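Side-chain contacts in Kiaa0380 (Homo sapiens, PDB 1HTJ), which probably links heterotrimeric G protein-coupled signalling to Rho GTPases as a guanine nucleotide exchange factor that carries an RGS-like domain: residues A[65-68]-A[69-72]; A[83-86]-A[87-91]; A[97-101]-A[102-106]; A[118-121]-A[122-125]; A[127-130]-A[131-135]. The protein carries 3 engineered substitutions. One frame throughout, in Å; residues are numbered along the deposited sequence.

In the fold
All five contacts are local, and together they illustrate how one all-helical RGS-like domain treats helix starts, middles and ends differently. Contacts 1, 2, 4 and 5 are partly buried; only contact 3 is a surface contact. Contact 1 closes helix 58-69 and contact 2 closes helix 76-89; the two touch through Ile84 and Phe88. Contact 3 starts helix 101-112 and relies on backbone bonds to Pro100 O and Glu101 O, a glutamine and a water. Contacts 4 and 5 share helix 118-144: the first is a regular helical stretch against contacts 1 and 3, the second a proline kink bridged by a water. Polar side chains matter most where contact 1 meets contact 4, whereas contact 2 is chiefly aromatic and aliphatic.

Contact 1 (A[65-68]-A[69-72]); sequences CAEV and YQQA
The carboxylate of Glu67 and the side-chain amide of Gln71 meet with their planes turned 78° apart, so neither stacks on the other. Gln71 NE2 lies 3.3 Å from Glu67 OE2 and donates to it only weakly. Gln71 NE2 is also 2.7 Å from Glu67 O, but the angle there is too poor for a bond. The amide of Gln70 is turned just as steeply against the carboxylate, and Gln70 CG rests 3.3 Å from Ala66 O; its NE2 is committed to Arg118 O on helix 118-144. Tyr69 places CG opposite its own backbone N (chi1 179°), which leads the ring away from residues 65-68 to Leu121, with OH bonded to Ala117 N.

Beneath these groups helix 58-69 runs out. Tyr69 N still bonds Cys65 O at 2.8 Å, and Gln70 N bonds Ala66 O at 3.1 Å. Gln71 N then shifts to Val68 O, a weak bond of 3.0 Å that spans one residue fewer, because Gln70 has already left helical geometry. The charge of Glu67 is met mainly by a salt bridge to Lys38 and a hydrogen bond from Gln125, which implies that Gln71 adds only a marginal polar contribution at the helix end.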
# COMPACT_ATOMS: atom_id res chain seq x y z
N CYS A 65 1.51 -1.23 -4.99
CA CYS A 65 2.29 -2.15 -5.80
C CYS A 65 2.28 -1.69 -7.25
O CYS A 65 3.31 -1.73 -7.92
CB CYS A 65 1.73 -3.58 -5.67
SG CYS A 65 2.22 -4.42 -4.12
N ALA A 66 1.13 -1.22 -7.73
CA ALA A 66 1.00 -0.72 -9.10
C ALA A 66 1.90 0.50 -9.23
O ALA A 66 2.50 0.74 -10.27
CB ALA A 66 -0.44 -0.33 -9.40
N GLU A 67 2.00 1.27 -8.15
CA GLU A 67 2.84 2.45 -8.11
C GLU A 67 4.30 2.02 -8.28
O GLU A 67 5.04 2.61 -9.08
CB GLU A 67 2.64 3.17 -6.78
CG GLU A 67 3.13 4.60 -6.74
CD GLU A 67 2.46 5.50 -7.76
OE1 GLU A 67 1.36 5.15 -8.27
OE2 GLU A 67 3.02 6.58 -8.04
N VAL A 68 4.73 0.98 -7.56
CA VAL A 68 6.10 0.49 -7.69
C VAL A 68 6.34 -0.04 -9.10
O VAL A 68 7.41 0.18 -9.68
CB VAL A 68 6.40 -0.66 -6.71
CG1 VAL A 68 7.81 -1.19 -6.98
CG2 VAL A 68 6.27 -0.17 -5.27
N TYR A 69 5.36 -0.77 -9.63
CA TYR A 69 5.46 -1.35 -10.96
C TYR A 69 5.81 -0.32 -12.03
O TYR A 69 6.70 -0.53 -12.85
CB TYR A 69 4.14 -2.02 -11.35
CG TYR A 69 4.16 -2.63 -12.74
CD1 TYR A 69 4.60 -3.94 -12.94
CD2 TYR A 69 3.73 -1.89 -13.85
CE1 TYR A 69 4.62 -4.50 -14.21
CE2 TYR A 69 3.75 -2.44 -15.12
CZ TYR A 69 4.19 -3.75 -15.30
OH TYR A 69 4.20 -4.31 -16.55
N GLN A 70 5.09 0.80 -12.02
CA GLN A 70 5.28 1.86 -12.98
C GLN A 70 6.57 2.63 -12.79
O GLN A 70 6.70 3.75 -13.28
CB GLN A 70 4.11 2.84 -12.90
CG GLN A 70 2.78 2.21 -13.21
CD GLN A 70 1.64 3.17 -12.97
OE1 GLN A 70 1.52 3.75 -11.89
NE2 GLN A 70 0.80 3.35 -13.98
N GLN A 71 7.53 2.04 -12.09
CA GLN A 71 8.80 2.71 -11.84
C GLN A 71 9.92 1.68 -11.69
O GLN A 71 11.02 1.99 -11.24
CB GLN A 71 8.69 3.54 -10.55
CG GLN A 71 7.64 4.65 -10.62
CD GLN A 71 7.10 5.05 -9.25
OE1 GLN A 71 7.86 5.24 -8.29
NE2 GLN A 71 5.78 5.20 -9.15
N ALA A 72 9.62 0.44 -12.08
CA ALA A 72 10.59 -0.65 -11.97
C ALA A 72 11.32 -0.90 -13.29
O ALA A 72 10.84 -0.51 -14.36
CB ALA A 72 9.88 -1.92 -11.51

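Contact 2 (A[83-86]-A[87-91]); sequences DIWN and IFLEK
Trp85 O is gripped by two backbone donors from the following turn. Glu90 N approaches Trp85 O at 2.8 Å, almost in line with the carbonyl bond, whereas Leu89 N, 3.0 Å from the same Trp85 O, sits well above the carbonyl plane, 41° out of it. The five-residue step to Glu90 marks a widened turn, and it brings the side chain of Glu90 round to the indole.

There the CB of Glu90 lies over one face of the Trp85 ring, toward its rim and 3.3 Å from Trp85 NE1. The carboxylate plane is perpendicular to the ring, and OE2 turns away to bond Asn92 N. Leu89 comes in at the rim of the six-membered part, its CB 3.6 Å from Trp85 CE3. Trp85 can receive both residues because its CG is set opposite the backbone N (chi1 168°), laying the indole along the next turn. On the buried side Ile84 CG2 touches Phe88 CD1 at 4.2 Å and Leu89 CD1 at 4.3 Å. Phe88 also meets the ring of Phe62, and Trp85 packs on Leu111 of helix 101-112. What emerges is a pi-type turn near the end of helix 76-89, within the helical bundle of an RGS-like domain.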
# COMPACT_ATOMS: atom_id res chain seq x y z
N ASP A 83 3.10 -11.00 -9.87
CA ASP A 83 2.69 -11.11 -8.48
C ASP A 83 1.46 -10.26 -8.24
O ASP A 83 0.52 -10.69 -7.57
CB ASP A 83 3.82 -10.73 -7.52
CG ASP A 83 4.95 -11.74 -7.54
OD1 ASP A 83 4.64 -12.95 -7.55
OD2 ASP A 83 6.13 -11.32 -7.53
N ILE A 84 1.45 -9.07 -8.83
CA ILE A 84 0.31 -8.18 -8.71
C ILE A 84 -0.97 -8.87 -9.19
O ILE A 84 -2.02 -8.75 -8.57
CB ILE A 84 0.51 -6.90 -9.54
CG1 ILE A 84 1.42 -5.92 -8.78
CG2 ILE A 84 -0.84 -6.25 -9.83
CD1 ILE A 84 1.81 -4.68 -9.58
N TRP A 85 -0.86 -9.60 -10.30
CA TRP A 85 -2.01 -10.29 -10.86
C TRP A 85 -2.56 -11.38 -9.95
O TRP A 85 -3.77 -11.46 -9.73
CB TRP A 85 -1.66 -10.89 -12.22
CG TRP A 85 -2.69 -11.85 -12.72
CD1 TRP A 85 -2.65 -13.22 -12.65
CD2 TRP A 85 -3.94 -11.51 -13.33
NE1 TRP A 85 -3.81 -13.75 -13.17
CE2 TRP A 85 -4.62 -12.72 -13.59
CE3 TRP A 85 -4.55 -10.29 -13.67
CZ2 TRP A 85 -5.88 -12.75 -14.18
CZ3 TRP A 85 -5.81 -10.32 -14.25
CH2 TRP A 85 -6.47 -11.54 -14.51
N ASN A 86 -1.67 -12.22 -9.44
CA ASN A 86 -2.04 -13.34 -8.56
C ASN A 86 -2.54 -12.90 -7.19
O ASN A 86 -3.41 -13.54 -6.60
CB ASN A 86 -0.84 -14.29 -8.38
CG ASN A 86 -0.55 -15.10 -9.64
OD1 ASN A 86 -1.43 -15.75 -10.18
ND2 ASN A 86 0.69 -15.04 -10.11
N ILE A 87 -1.99 -11.80 -6.68
CA ILE A 87 -2.38 -11.32 -5.37
C ILE A 87 -3.65 -10.47 -5.35
O ILE A 87 -4.51 -10.62 -4.46
CB ILE A 87 -1.26 -10.49 -4.73
CG1 ILE A 87 -0.08 -11.40 -4.40
CG2 ILE A 87 -1.77 -9.78 -3.48
CD1 ILE A 87 1.10 -10.69 -3.83
N PHE A 88 -3.78 -9.61 -6.35
CA PHE A 88 -4.91 -8.69 -6.39
C PHE A 88 -5.97 -8.83 -7.47
O PHE A 88 -7.13 -8.51 -7.22
CB PHE A 88 -4.40 -7.24 -6.49
CG PHE A 88 -3.35 -6.89 -5.47
CD1 PHE A 88 -2.01 -6.90 -5.80
CD2 PHE A 88 -3.72 -6.52 -4.17
CE1 PHE A 88 -1.05 -6.55 -4.86
CE2 PHE A 88 -2.77 -6.17 -3.23
CZ PHE A 88 -1.43 -6.18 -3.57
N LEU A 89 -5.60 -9.30 -8.65
CA LEU A 89 -6.57 -9.30 -9.73
C LEU A 89 -7.15 -10.57 -10.30
O LEU A 89 -8.19 -10.51 -10.96
CB LEU A 89 -6.00 -8.47 -10.88
CG LEU A 89 -5.45 -7.10 -10.49
CD1 LEU A 89 -4.73 -6.48 -11.67
CD2 LEU A 89 -6.60 -6.22 -10.00
N GLU A 90 -6.52 -11.70 -10.08
CA GLU A 90 -7.06 -12.91 -10.65
C GLU A 90 -8.30 -13.40 -9.89
O GLU A 90 -8.52 -13.02 -8.74
CB GLU A 90 -5.98 -13.99 -10.74
CG GLU A 90 -5.69 -14.73 -9.47
CD GLU A 90 -6.45 -16.03 -9.41
OE1 GLU A 90 -6.39 -16.78 -10.40
OE2 GLU A 90 -7.10 -16.30 -8.38
N LYS A 91 -9.10 -14.21 -10.58
CA LYS A 91 -10.35 -14.77 -10.05
C LYS A 91 -10.41 -14.99 -8.54
O LYS A 91 -11.36 -14.57 -7.88
CB LYS A 91 -10.66 -16.10 -10.75
CG LYS A 91 -11.75 -16.00 -11.81
CD LYS A 91 -13.07 -15.51 -11.19
CE LYS A 91 -14.08 -15.08 -12.26
NZ LYS A 91 -14.28 -16.11 -13.33

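Contact 3 (A[97-101]-A[102-106]); sequences VKIPE and MLQAE
Ile99 and Gln104 meet at roughly a right angle where the loop after helix 76-89 turns into helix 101-112. The aliphatic arm of Ile99 takes the position between its own backbone N and carbonyl carbon (chi1 65°), which aims CG1 and CD1 at the first turn of the helix. Ile99 CG1 lies 3.4 Å from Gln104 OE1, and Ile99 CD1 is 3.7 Å from Gln104 CA. Ile99 CD1 also reaches Leu103 CG at 4.0 Å, so the isoleucine is wedged against two successive residues of the helix.

Gln104 sends its chain out opposite the backbone N and then bends sharply (chi2 104°), which turns the amide back over the loop. A water 2.8 Å from Gln104 OE1 can donate to it or to Val97 O, but which oxygens it serves at a given time is not settled, since other acceptors compete for its two protons. The amide NE2 makes a weak hydrogen bond to Leu89 O.

Glu101, the third main participant, contributes largely through its backbone and CB: Glu101 O accepts from Ala105 N at 3.3 Å. Just before it, at the N-cap position, Pro100 O receives a nearly straight bond from Gln104 N, 2.8 Å long with an angle of 171°. The chemistry implies a helix start set by backbone bonds, while the Gln104 amide probably adds a weaker, water-assisted link to the loop beside the apolar contact of Ile99.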
# COMPACT_ATOMS: atom_id res chain seq x y z
N VAL A 97 -9.08 -7.01 -5.78
CA VAL A 97 -9.53 -5.67 -6.05
C VAL A 97 -10.40 -5.86 -7.29
O VAL A 97 -9.95 -6.36 -8.31
CB VAL A 97 -8.37 -4.72 -6.37
CG1 VAL A 97 -8.91 -3.40 -6.89
CG2 VAL A 97 -7.53 -4.48 -5.13
N LYS A 98 -11.67 -5.49 -7.18
CA LYS A 98 -12.55 -5.66 -8.32
C LYS A 98 -12.42 -4.48 -9.28
O LYS A 98 -12.38 -3.32 -8.86
CB LYS A 98 -13.99 -5.82 -7.84
CG LYS A 98 -14.92 -6.26 -8.95
CD LYS A 98 -16.38 -5.92 -8.67
CE LYS A 98 -17.16 -5.81 -9.98
NZ LYS A 98 -16.62 -4.72 -10.87
N ILE A 99 -12.32 -4.78 -10.58
CA ILE A 99 -12.20 -3.75 -11.60
C ILE A 99 -13.06 -4.14 -12.81
O ILE A 99 -13.43 -5.30 -12.96
CB ILE A 99 -10.72 -3.56 -12.06
CG1 ILE A 99 -10.21 -4.83 -12.76
CG2 ILE A 99 -9.86 -3.23 -10.84
CD1 ILE A 99 -8.76 -4.74 -13.26
N PRO A 100 -13.40 -3.17 -13.68
CA PRO A 100 -14.22 -3.45 -14.86
C PRO A 100 -13.71 -4.64 -15.67
O PRO A 100 -12.51 -4.77 -15.92
CB PRO A 100 -14.14 -2.15 -15.65
CG PRO A 100 -14.06 -1.13 -14.58
CD PRO A 100 -13.07 -1.73 -13.61
N GLU A 101 -14.64 -5.50 -16.07
CA GLU A 101 -14.35 -6.70 -16.86
C GLU A 101 -13.51 -6.40 -18.10
O GLU A 101 -12.70 -7.21 -18.53
CB GLU A 101 -15.66 -7.36 -17.29
CG GLU A 101 -16.51 -7.87 -16.13
CD GLU A 101 -15.98 -9.17 -15.52
OE1 GLU A 101 -15.99 -10.21 -16.23
OE2 GLU A 101 -15.54 -9.15 -14.34
N MSE A 102 -13.73 -5.22 -18.69
CA MSE A 102 -12.99 -4.81 -19.88
C MSE A 102 -11.52 -4.57 -19.51
O MSE A 102 -10.61 -4.97 -20.24
CB MSE A 102 -13.61 -3.52 -20.44
CG MSE A 102 -13.53 -3.36 -21.95
SE MSE A 102 -14.68 -4.57 -22.97
CE MSE A 102 -16.38 -4.04 -22.24
N LEU A 103 -11.30 -3.91 -18.37
CA LEU A 103 -9.96 -3.61 -17.89
C LEU A 103 -9.24 -4.87 -17.42
O LEU A 103 -8.07 -5.08 -17.73
CB LEU A 103 -10.02 -2.58 -16.75
CG LEU A 103 -8.69 -2.06 -16.19
CD1 LEU A 103 -7.82 -1.52 -17.32
CD2 LEU A 103 -8.96 -0.98 -15.16
N GLN A 104 -9.96 -5.70 -16.67
CA GLN A 104 -9.43 -6.95 -16.14
C GLN A 104 -8.83 -7.81 -17.24
O GLN A 104 -7.81 -8.47 -17.05
CB GLN A 104 -10.55 -7.74 -15.46
CG GLN A 104 -10.13 -9.12 -14.99
CD GLN A 104 -9.92 -9.16 -13.49
OE1 GLN A 104 -9.58 -8.15 -12.87
NE2 GLN A 104 -10.12 -10.33 -12.89
N ALA A 105 -9.47 -7.80 -18.41
CA ALA A 105 -9.02 -8.58 -19.55
C ALA A 105 -7.71 -8.05 -20.13
O ALA A 105 -6.81 -8.83 -20.43
CB ALA A 105 -10.10 -8.59 -20.63
N GLU A 106 -7.62 -6.74 -20.31
CA GLU A 106 -6.42 -6.11 -20.85
C GLU A 106 -5.24 -6.37 -19.92
O GLU A 106 -4.16 -6.77 -20.35
CB GLU A 106 -6.63 -4.60 -20.98
CG GLU A 106 -6.88 -4.08 -22.38
CD GLU A 106 -5.61 -3.83 -23.17
OE1 GLU A 106 -4.93 -4.81 -23.54
OE2 GLU A 106 -5.28 -2.65 -23.40
O HOH W 1 -10.58 -8.17 -10.28

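Contact 4 (A[118-121]-A[122-125]); sequences RGVL and CEAQ
Leu121 and Ala124 touch within the opening turns of helix 118-144, an ordinary alpha-helical stretch of the RGS-like domain. Four successive backbone bonds, each spanning four residues, hold it together, from Cys122 N to Arg118 O through to Gln125 N to Leu121 O, the last being 2.7 Å long.

Two first-torsion choices recur among the side chains that touch. Leu121, Glu123 and Gln125 each set CG beside the backbone N, so their chains lean back toward the preceding turn. The helical backbone itself brings Glu123 CB to 3.1 Å from Val120 O. The first torsion (chi1 -80°) then sends CG toward Gly119 O, and because the chain stays extended beyond it, Glu123 OE2 comes to 4.3 Å from Val120 CG1. In Gln125 the same choice brings CG to 3.4 Å from Leu121 O and carries the amide out to helix 58-69, where NE2 is bonded to Tyr63 O.

Cys122 differs: SG is swung opposite the backbone N (chi1 -157°), lying beside the carbonyl carbon, while Cys122 CB nestles 3.2 Å from Gly119 O. The faces of the helix are then divided. Val120 and Ala124 pack on Ile107 of helix 101-112, whereas Leu121 lies against helix 58-69. Apolar contact along the chain itself is slight, and it comes down to one loose touch, Leu121 CD2 to Ala124 CB at 4.5 Å.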
# COMPACT_ATOMS: atom_id res chain seq x y z
N ARG A 118 1.79 -0.69 -17.52
CA ARG A 118 1.79 0.56 -16.78
C ARG A 118 0.53 1.37 -17.04
O ARG A 118 -0.04 1.97 -16.13
CB ARG A 118 3.02 1.39 -17.14
CG ARG A 118 4.32 0.68 -16.84
CD ARG A 118 5.51 1.61 -16.91
NE ARG A 118 6.72 0.93 -16.46
CZ ARG A 118 7.89 1.53 -16.21
NH1 ARG A 118 8.02 2.84 -16.37
NH2 ARG A 118 8.94 0.80 -15.81
N GLY A 119 0.08 1.37 -18.29
CA GLY A 119 -1.11 2.11 -18.65
C GLY A 119 -2.36 1.58 -18.00
O GLY A 119 -3.08 2.31 -17.31
N VAL A 120 -2.63 0.30 -18.22
CA VAL A 120 -3.80 -0.34 -17.66
C VAL A 120 -3.73 -0.36 -16.12
O VAL A 120 -4.74 -0.15 -15.46
CB VAL A 120 -3.97 -1.78 -18.20
CG1 VAL A 120 -4.28 -1.74 -19.68
CG2 VAL A 120 -2.71 -2.57 -17.97
N LEU A 121 -2.55 -0.59 -15.57
CA LEU A 121 -2.43 -0.61 -14.11
C LEU A 121 -2.79 0.76 -13.56
O LEU A 121 -3.41 0.87 -12.50
CB LEU A 121 -1.02 -1.03 -13.67
CG LEU A 121 -0.85 -2.56 -13.73
CD1 LEU A 121 0.51 -2.98 -13.25
CD2 LEU A 121 -1.92 -3.21 -12.88
N CYS A 122 -2.42 1.81 -14.30
CA CYS A 122 -2.74 3.18 -13.91
C CYS A 122 -4.26 3.29 -13.95
O CYS A 122 -4.88 3.91 -13.08
CB CYS A 122 -2.11 4.16 -14.90
SG CYS A 122 -1.85 5.82 -14.25
N GLU A 123 -4.87 2.69 -14.96
CA GLU A 123 -6.32 2.71 -15.07
C GLU A 123 -6.91 1.96 -13.88
O GLU A 123 -7.95 2.35 -13.35
CB GLU A 123 -6.78 2.03 -16.37
CG GLU A 123 -6.68 2.88 -17.63
CD GLU A 123 -7.08 2.12 -18.89
OE1 GLU A 123 -8.23 1.61 -18.93
OE2 GLU A 123 -6.25 2.03 -19.83
N ALA A 124 -6.25 0.88 -13.47
CA ALA A 124 -6.71 0.07 -12.34
C ALA A 124 -6.60 0.87 -11.05
O ALA A 124 -7.51 0.85 -10.23
CB ALA A 124 -5.89 -1.22 -12.24
N GLN A 125 -5.50 1.57 -10.88
CA GLN A 125 -5.33 2.37 -9.69
C GLN A 125 -6.53 3.29 -9.51
O GLN A 125 -7.07 3.41 -8.40
CB GLN A 125 -4.04 3.21 -9.77
CG GLN A 125 -2.78 2.41 -9.57
CD GLN A 125 -1.54 3.27 -9.53
OE1 GLN A 125 -1.22 3.95 -10.50
NE2 GLN A 125 -0.83 3.25 -8.41

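Contact 5 (A[127-130]-A[131-135]); sequences AAMP and EIQEQ
Ala128 and Met129 pack against Ile132 one turn further on, in a local contact that spans a proline kink in the middle of helix 118-144. The kink arises at Pro130, whose nitrogen carries no hydrogen and makes no bond to the preceding turn.

Its consequence is seen at Glu131. In an unbroken helix its N would bond Ala127 O; here a water takes up the gap, donating to Ala127 O and accepting from Glu131 N at 3.0 Å. Glu131 N also leans weakly on Ala128 O, 3.2 Å away at an angle of only 123°. Regular bonding then returns. Ile132 N donates to Ala128 O in the carbonyl plane, Gln133 N reaches Met129 O at 2.8 Å, and Glu134 N bonds Pro130 O at 3.1 Å.

Ile132 carries the apolar contacts to Ala128 and Met129. Its CG1 lies beside the backbone N (chi1 -65°), which directs the branch back toward the preceding turn, to within 3.2 Å of Ala128 O. From there Ile132 CD1 touches Ala128 CB at 4.3 Å and Met129 SE, the selenium of a selenomethionine, at 4.4 Å. Leu34 meets both Met129 and Ile132, and Pro59 and Tyr63 of helix 58-69 pack on Ile132 as well. The terminal methyl of Met129 is modelled too near the amide of Gln133, so that approach is doubtful.

The chemistry implies that the water bridges the widened gap between Glu131 N and Ala127 O, though the missing proline N-H is not replaced, while Ile132 keeps apolar contact with Ala128 and Met129 across the kink.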
# COMPACT_ATOMS: atom_id res chain seq x y z
N ALA A 127 -9.53 2.86 -10.33
CA ALA A 127 -10.67 2.10 -9.84
C ALA A 127 -10.64 1.87 -8.33
O ALA A 127 -11.69 1.76 -7.69
CB ALA A 127 -10.74 0.76 -10.56
N ALA A 128 -9.45 1.79 -7.76
CA ALA A 128 -9.30 1.55 -6.34
C ALA A 128 -9.38 2.83 -5.50
O ALA A 128 -9.61 2.76 -4.29
CB ALA A 128 -7.97 0.86 -6.07
N MSE A 129 -9.17 3.97 -6.14
CA MSE A 129 -9.16 5.26 -5.46
C MSE A 129 -10.34 5.57 -4.56
O MSE A 129 -10.16 6.01 -3.43
CB MSE A 129 -9.00 6.40 -6.46
CG MSE A 129 -7.56 6.73 -6.73
SE MSE A 129 -6.59 7.03 -5.07
CE MSE A 129 -7.88 8.16 -4.18
N PRO A 130 -11.56 5.35 -5.05
CA PRO A 130 -12.75 5.62 -4.25
C PRO A 130 -12.71 4.97 -2.86
O PRO A 130 -13.04 5.62 -1.86
CB PRO A 130 -13.88 5.07 -5.12
CG PRO A 130 -13.37 5.32 -6.49
CD PRO A 130 -11.93 4.88 -6.39
N GLU A 131 -12.33 3.69 -2.80
CA GLU A 131 -12.28 2.99 -1.51
C GLU A 131 -11.11 3.47 -0.67
O GLU A 131 -11.20 3.56 0.55
CB GLU A 131 -12.21 1.47 -1.69
CG GLU A 131 -12.19 0.69 -0.37
CD GLU A 131 -12.60 -0.79 -0.53
OE1 GLU A 131 -12.50 -1.33 -1.65
OE2 GLU A 131 -13.01 -1.41 0.48
N ILE A 132 -10.01 3.79 -1.33
CA ILE A 132 -8.87 4.29 -0.61
C ILE A 132 -9.26 5.62 0.06
O ILE A 132 -8.96 5.85 1.23
CB ILE A 132 -7.67 4.50 -1.55
CG1 ILE A 132 -7.23 3.14 -2.11
CG2 ILE A 132 -6.55 5.19 -0.81
CD1 ILE A 132 -6.00 3.19 -3.01
N GLN A 133 -9.95 6.48 -0.69
CA GLN A 133 -10.38 7.78 -0.18
C GLN A 133 -11.26 7.60 1.03
O GLN A 133 -11.10 8.29 2.03
CB GLN A 133 -11.15 8.55 -1.25
CG GLN A 133 -10.26 9.27 -2.26
CD GLN A 133 -9.23 10.16 -1.58
OE1 GLN A 133 -9.56 10.92 -0.66
NE2 GLN A 133 -7.98 10.07 -2.04
N GLU A 134 -12.20 6.68 0.93
CA GLU A 134 -13.11 6.40 2.03
C GLU A 134 -12.30 5.98 3.27
O GLU A 134 -12.56 6.45 4.37
CB GLU A 134 -14.06 5.30 1.61
CG GLU A 134 -15.28 5.17 2.48
CD GLU A 134 -15.86 3.78 2.41
OE1 GLU A 134 -16.08 3.28 1.27
OE2 GLU A 134 -16.09 3.18 3.50
N GLN A 135 -11.32 5.09 3.07
CA GLN A 135 -10.47 4.65 4.17
C GLN A 135 -9.69 5.84 4.72
O GLN A 135 -9.46 5.95 5.93
CB GLN A 135 -9.51 3.56 3.70
CG GLN A 135 -10.22 2.27 3.22
CD GLN A 135 -9.24 1.17 2.83
OE1 GLN A 135 -8.06 1.44 2.59
NE2 GLN A 135 -9.72 -0.07 2.76
O HOH W 2 -12.94 1.62 -4.95